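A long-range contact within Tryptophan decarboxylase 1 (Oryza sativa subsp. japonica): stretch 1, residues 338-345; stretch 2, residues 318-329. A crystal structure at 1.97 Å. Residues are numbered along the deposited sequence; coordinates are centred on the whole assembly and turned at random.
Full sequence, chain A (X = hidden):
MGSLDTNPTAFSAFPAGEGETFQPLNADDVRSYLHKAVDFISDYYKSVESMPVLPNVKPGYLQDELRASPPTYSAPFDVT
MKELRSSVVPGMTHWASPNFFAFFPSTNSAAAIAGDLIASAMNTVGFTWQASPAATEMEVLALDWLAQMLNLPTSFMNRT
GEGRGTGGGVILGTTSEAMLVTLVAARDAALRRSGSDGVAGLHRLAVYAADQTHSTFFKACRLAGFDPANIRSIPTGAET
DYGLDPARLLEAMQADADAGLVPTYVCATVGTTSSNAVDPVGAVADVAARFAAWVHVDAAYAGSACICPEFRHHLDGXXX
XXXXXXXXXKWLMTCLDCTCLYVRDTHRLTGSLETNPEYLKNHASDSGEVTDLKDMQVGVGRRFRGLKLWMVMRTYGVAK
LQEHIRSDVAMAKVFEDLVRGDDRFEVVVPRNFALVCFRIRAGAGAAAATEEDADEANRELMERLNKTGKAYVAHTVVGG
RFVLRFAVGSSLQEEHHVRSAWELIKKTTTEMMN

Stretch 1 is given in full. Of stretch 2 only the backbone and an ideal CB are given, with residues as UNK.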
# COMPACT_ATOMS: atom_id res chain seq x y z
N CYS A 338 2.69 5.62 5.64
CA CYS A 338 2.55 5.25 7.04
C CYS A 338 1.28 5.87 7.64
O CYS A 338 1.29 7.03 8.04
CB CYS A 338 3.77 5.71 7.84
SG CYS A 338 3.75 5.13 9.59
N THR A 339 0.18 5.11 7.68
CA THR A 339 -1.05 5.55 8.33
C THR A 339 -1.37 4.55 9.43
O THR A 339 -1.35 3.34 9.19
CB THR A 339 -2.22 5.63 7.34
OG1 THR A 339 -1.90 6.54 6.29
CG2 THR A 339 -3.50 6.12 8.05
N CYS A 340 -1.67 5.06 10.62
CA CYS A 340 -1.94 4.21 11.78
C CYS A 340 -3.44 4.20 12.06
O CYS A 340 -4.04 5.27 12.20
CB CYS A 340 -1.17 4.72 13.00
SG CYS A 340 0.63 4.60 12.71
N LEU A 341 -4.03 3.01 12.14
CA LEU A 341 -5.44 2.84 12.47
C LEU A 341 -5.55 2.15 13.82
O LEU A 341 -4.92 1.11 14.03
CB LEU A 341 -6.15 1.99 11.41
CG LEU A 341 -7.52 1.44 11.82
CD1 LEU A 341 -8.52 2.60 12.00
CD2 LEU A 341 -8.01 0.44 10.79
N TYR A 342 -6.37 2.70 14.72
CA TYR A 342 -6.64 2.12 16.03
C TYR A 342 -8.13 1.83 16.14
O TYR A 342 -8.95 2.63 15.70
CB TYR A 342 -6.24 3.07 17.17
CG TYR A 342 -4.75 3.37 17.22
CD1 TYR A 342 -4.21 4.43 16.50
CD2 TYR A 342 -3.89 2.57 17.98
CE1 TYR A 342 -2.84 4.70 16.55
CE2 TYR A 342 -2.52 2.84 18.04
CZ TYR A 342 -2.01 3.91 17.33
OH TYR A 342 -0.66 4.17 17.37
N VAL A 343 -8.47 0.67 16.71
CA VAL A 343 -9.87 0.28 16.89
C VAL A 343 -10.07 -0.21 18.31
O VAL A 343 -9.16 -0.77 18.93
CB VAL A 343 -10.31 -0.81 15.87
CG1 VAL A 343 -10.09 -0.31 14.42
CG2 VAL A 343 -9.56 -2.10 16.09
N ARG A 344 -11.29 -0.02 18.84
CA ARG A 344 -11.56 -0.50 20.19
C ARG A 344 -11.86 -1.99 20.23
O ARG A 344 -11.71 -2.61 21.29
CB ARG A 344 -12.69 0.30 20.81
CG ARG A 344 -12.16 1.56 21.50
CD ARG A 344 -13.27 2.47 21.97
NE ARG A 344 -14.22 1.75 22.81
CZ ARG A 344 -15.51 2.06 22.90
NH1 ARG A 344 -16.00 3.06 22.19
NH2 ARG A 344 -16.30 1.35 23.69
N ASP A 345 -12.24 -2.60 19.10
CA ASP A 345 -12.53 -4.04 19.07
C ASP A 345 -11.99 -4.64 17.77
O ASP A 345 -12.68 -4.61 16.74
CB ASP A 345 -14.03 -4.29 19.20
CG ASP A 345 -14.34 -5.76 19.46
OD1 ASP A 345 -13.41 -6.58 19.35
OD2 ASP A 345 -15.51 -6.08 19.78
N UNK A 318 -12.72 10.73 22.15
CA UNK A 318 -12.24 9.60 21.37
C UNK A 318 -12.48 8.29 22.11
O UNK A 318 -12.66 7.24 21.49
CB UNK A 318 -10.75 9.76 21.05
N UNK A 319 -12.52 8.34 23.45
CA UNK A 319 -12.83 7.14 24.22
C UNK A 319 -14.22 6.58 23.91
O UNK A 319 -14.52 5.46 24.34
CB UNK A 319 -12.72 7.44 25.72
N UNK A 320 -15.07 7.32 23.19
CA UNK A 320 -16.40 6.85 22.85
C UNK A 320 -16.57 6.51 21.37
O UNK A 320 -17.68 6.16 20.97
CB UNK A 320 -17.43 7.91 23.25
N UNK A 321 -15.52 6.59 20.55
CA UNK A 321 -15.64 6.28 19.13
C UNK A 321 -15.15 4.85 18.90
O UNK A 321 -14.58 4.21 19.78
CB UNK A 321 -14.85 7.28 18.28
N UNK A 322 -15.40 4.33 17.71
CA UNK A 322 -15.01 2.96 17.40
C UNK A 322 -13.60 2.85 16.82
O UNK A 322 -12.95 1.81 16.99
CB UNK A 322 -16.01 2.35 16.42
N UNK A 323 -13.13 3.89 16.15
CA UNK A 323 -11.85 3.80 15.45
C UNK A 323 -11.33 5.20 15.18
O UNK A 323 -12.10 6.17 15.13
CB UNK A 323 -11.99 3.01 14.14
N UNK A 324 -10.01 5.30 15.02
CA UNK A 324 -9.36 6.58 14.76
C UNK A 324 -8.10 6.28 13.95
O UNK A 324 -7.42 5.28 14.20
CB UNK A 324 -9.03 7.33 16.06
N UNK A 325 -7.82 7.11 12.95
CA UNK A 325 -6.62 6.98 12.15
C UNK A 325 -5.90 8.31 12.07
O UNK A 325 -6.53 9.38 12.14
CB UNK A 325 -6.96 6.46 10.75
N UNK A 326 -4.58 8.24 11.94
CA UNK A 326 -3.76 9.40 11.65
C UNK A 326 -2.53 8.93 10.88
O UNK A 326 -2.19 7.74 10.89
CB UNK A 326 -3.37 10.14 12.93
N UNK A 327 -1.89 9.87 10.20
CA UNK A 327 -0.79 9.53 9.29
C UNK A 327 0.51 10.16 9.77
O UNK A 327 0.70 11.37 9.62
CB UNK A 327 -1.10 9.99 7.86
N UNK A 328 1.41 9.38 10.36
CA UNK A 328 2.76 9.89 10.59
C UNK A 328 3.41 10.38 9.31
O UNK A 328 4.27 11.27 9.38
CB UNK A 328 3.63 8.81 11.23
N UNK A 329 3.00 9.87 8.14
CA UNK A 329 3.63 10.38 6.92
C UNK A 329 3.14 11.76 6.53
O UNK A 329 3.59 12.30 5.51
CB UNK A 329 3.38 9.41 5.76

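Positions 318 to 320 make a short 3-10 turn, and stretch 1 asks little of their side chains. At 318 the CB finds nothing of stretch 1 within reach, so many residues would serve; it is Val 318, whose O accepts a backbone hydrogen bond from N of residue 321. At 319 the CB points away, which suits a polar residue, and Glu 319 is found. Position 320 also points away, its ideal CB 5.2 Å from Arg 344 NH1; a long polar chain fits, and Arg 320 reaches back to its neighbour in a salt bridge, NH1 to Glu 319 OE2 at 3.4 Å.

At 321 the backbone does the work. Its O receives Arg 344 NH1 at 3.0 Å, near the plane of the guanidinium, while the CB points away, leaving the choice open to a beta-branched or polar residue; it is Val 321. Position 322 follows the same rule: its O accepts Arg 344 N at 3.1 Å and a water that also binds Asp 345 N, so the side chain, directed away, is free to be polar. Asp 322 sends its OD2 to a partner elsewhere in the structure.

From 323 to 326 the chain runs antiparallel to strand 339-343, and side chains alternate between faces. Position 323 pairs with Val 343 without hydrogen bonds between the two, CA to CA 4.3 Å. Its ideal CB already lies 3.8 Å from Val 343 CG1 and 4.1 Å from Leu 341 CD1, favouring a small residue, Ala, Ser or Thr. Ser 323 it is, with OG bonded elsewhere. Position 324 shares its face with Tyr 342 and clamps that residue's backbone at both ends, its N to Tyr 342 O at 3.0 Å and its O to Tyr 342 N at 2.8 Å. An extended backbone beside an aromatic suits Val, Ile or Leu; Ile 324 sets CG2 4.0 Å from Tyr 342 CB.

Position 325 returns to the Leu 341 face, its ideal CB 4.4 Å from Thr 339 CG2 and 4.3 Å from Leu 341 CA. Small residues again look apt, and Ser 325 repeats the choice made at 323. At 326 the hydrogen-bonded pairing recurs, N to Cys 340 O at 3.0 Å and O to Cys 340 N at 2.7 Å. The CB has room on the Cys 340 face for a medium or long apolar chain; Met 326 takes it with chi1 p.

At 327 the ideal CB stands 3.9 Å from Thr 339 OG1, an invitation to a small hydroxyl. Ser 327, chi1 m, answers with OG 2.9 Å from Thr 339 OG1, a hydrogen bond in which either could donate. At 328, phi of -55° permits proline, and the CB is 4.0 Å from Cys 338 SG, favouring something compact and apolar. Pro 328 brings CG within 3.8 Å of both Cys 338 SG and Cys 340 SG. Position 329 points toward Cys 338 N, an unpaired donor calling for an acceptor: Asn, Asp or His. His 329 delivers ND1 at 2.8 Å from Cys 338 N.

Stretch 2 (318-329) VERVDSISMSPH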
# COMPACT_ATOMS: atom_id res chain seq x y z
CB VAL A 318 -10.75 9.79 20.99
CG1 VAL A 318 -9.87 9.71 22.23
CG2 VAL A 318 -10.33 8.75 19.98
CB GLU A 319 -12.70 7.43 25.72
CG GLU A 319 -13.78 8.36 26.28
CD GLU A 319 -13.42 9.84 26.13
OE1 GLU A 319 -12.45 10.17 25.40
OE2 GLU A 319 -14.12 10.67 26.75
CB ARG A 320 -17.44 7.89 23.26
CG ARG A 320 -17.40 8.23 24.75
CD ARG A 320 -18.74 8.76 25.26
NE ARG A 320 -19.03 10.11 24.78
CZ ARG A 320 -18.37 11.21 25.15
NH1 ARG A 320 -17.37 11.13 26.02
NH2 ARG A 320 -18.72 12.39 24.66
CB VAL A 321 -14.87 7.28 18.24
CG1 VAL A 321 -15.32 8.70 18.53
CG2 VAL A 321 -13.38 7.13 18.42
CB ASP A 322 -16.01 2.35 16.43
CG ASP A 322 -17.37 2.18 17.08
OD1 ASP A 322 -17.51 1.23 17.87
OD2 ASP A 322 -18.25 3.01 16.83
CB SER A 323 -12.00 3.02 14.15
OG SER A 323 -12.97 3.61 13.31
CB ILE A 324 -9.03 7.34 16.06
CG1 ILE A 324 -8.23 8.63 15.77
CG2 ILE A 324 -8.24 6.48 17.02
CD1 ILE A 324 -8.22 9.64 16.92
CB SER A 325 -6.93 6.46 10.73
OG SER A 325 -7.87 7.30 10.06
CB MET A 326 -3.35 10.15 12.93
CG MET A 326 -2.85 9.25 14.01
SD MET A 326 -1.06 9.16 13.97
CE MET A 326 -0.76 10.49 15.11
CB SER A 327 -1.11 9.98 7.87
OG SER A 327 -2.17 9.20 7.34
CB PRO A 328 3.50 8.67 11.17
CG PRO A 328 2.42 7.87 11.82
CD PRO A 328 1.21 8.03 10.92
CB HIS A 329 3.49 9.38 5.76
CG HIS A 329 2.12 9.28 5.15
ND1 HIS A 329 1.52 8.07 4.89
CD2 HIS A 329 1.27 10.23 4.68
CE1 HIS A 329 0.34 8.27 4.32
NE2 HIS A 329 0.17 9.57 4.18
O HOH W 1 -13.81 -1.06 17.28
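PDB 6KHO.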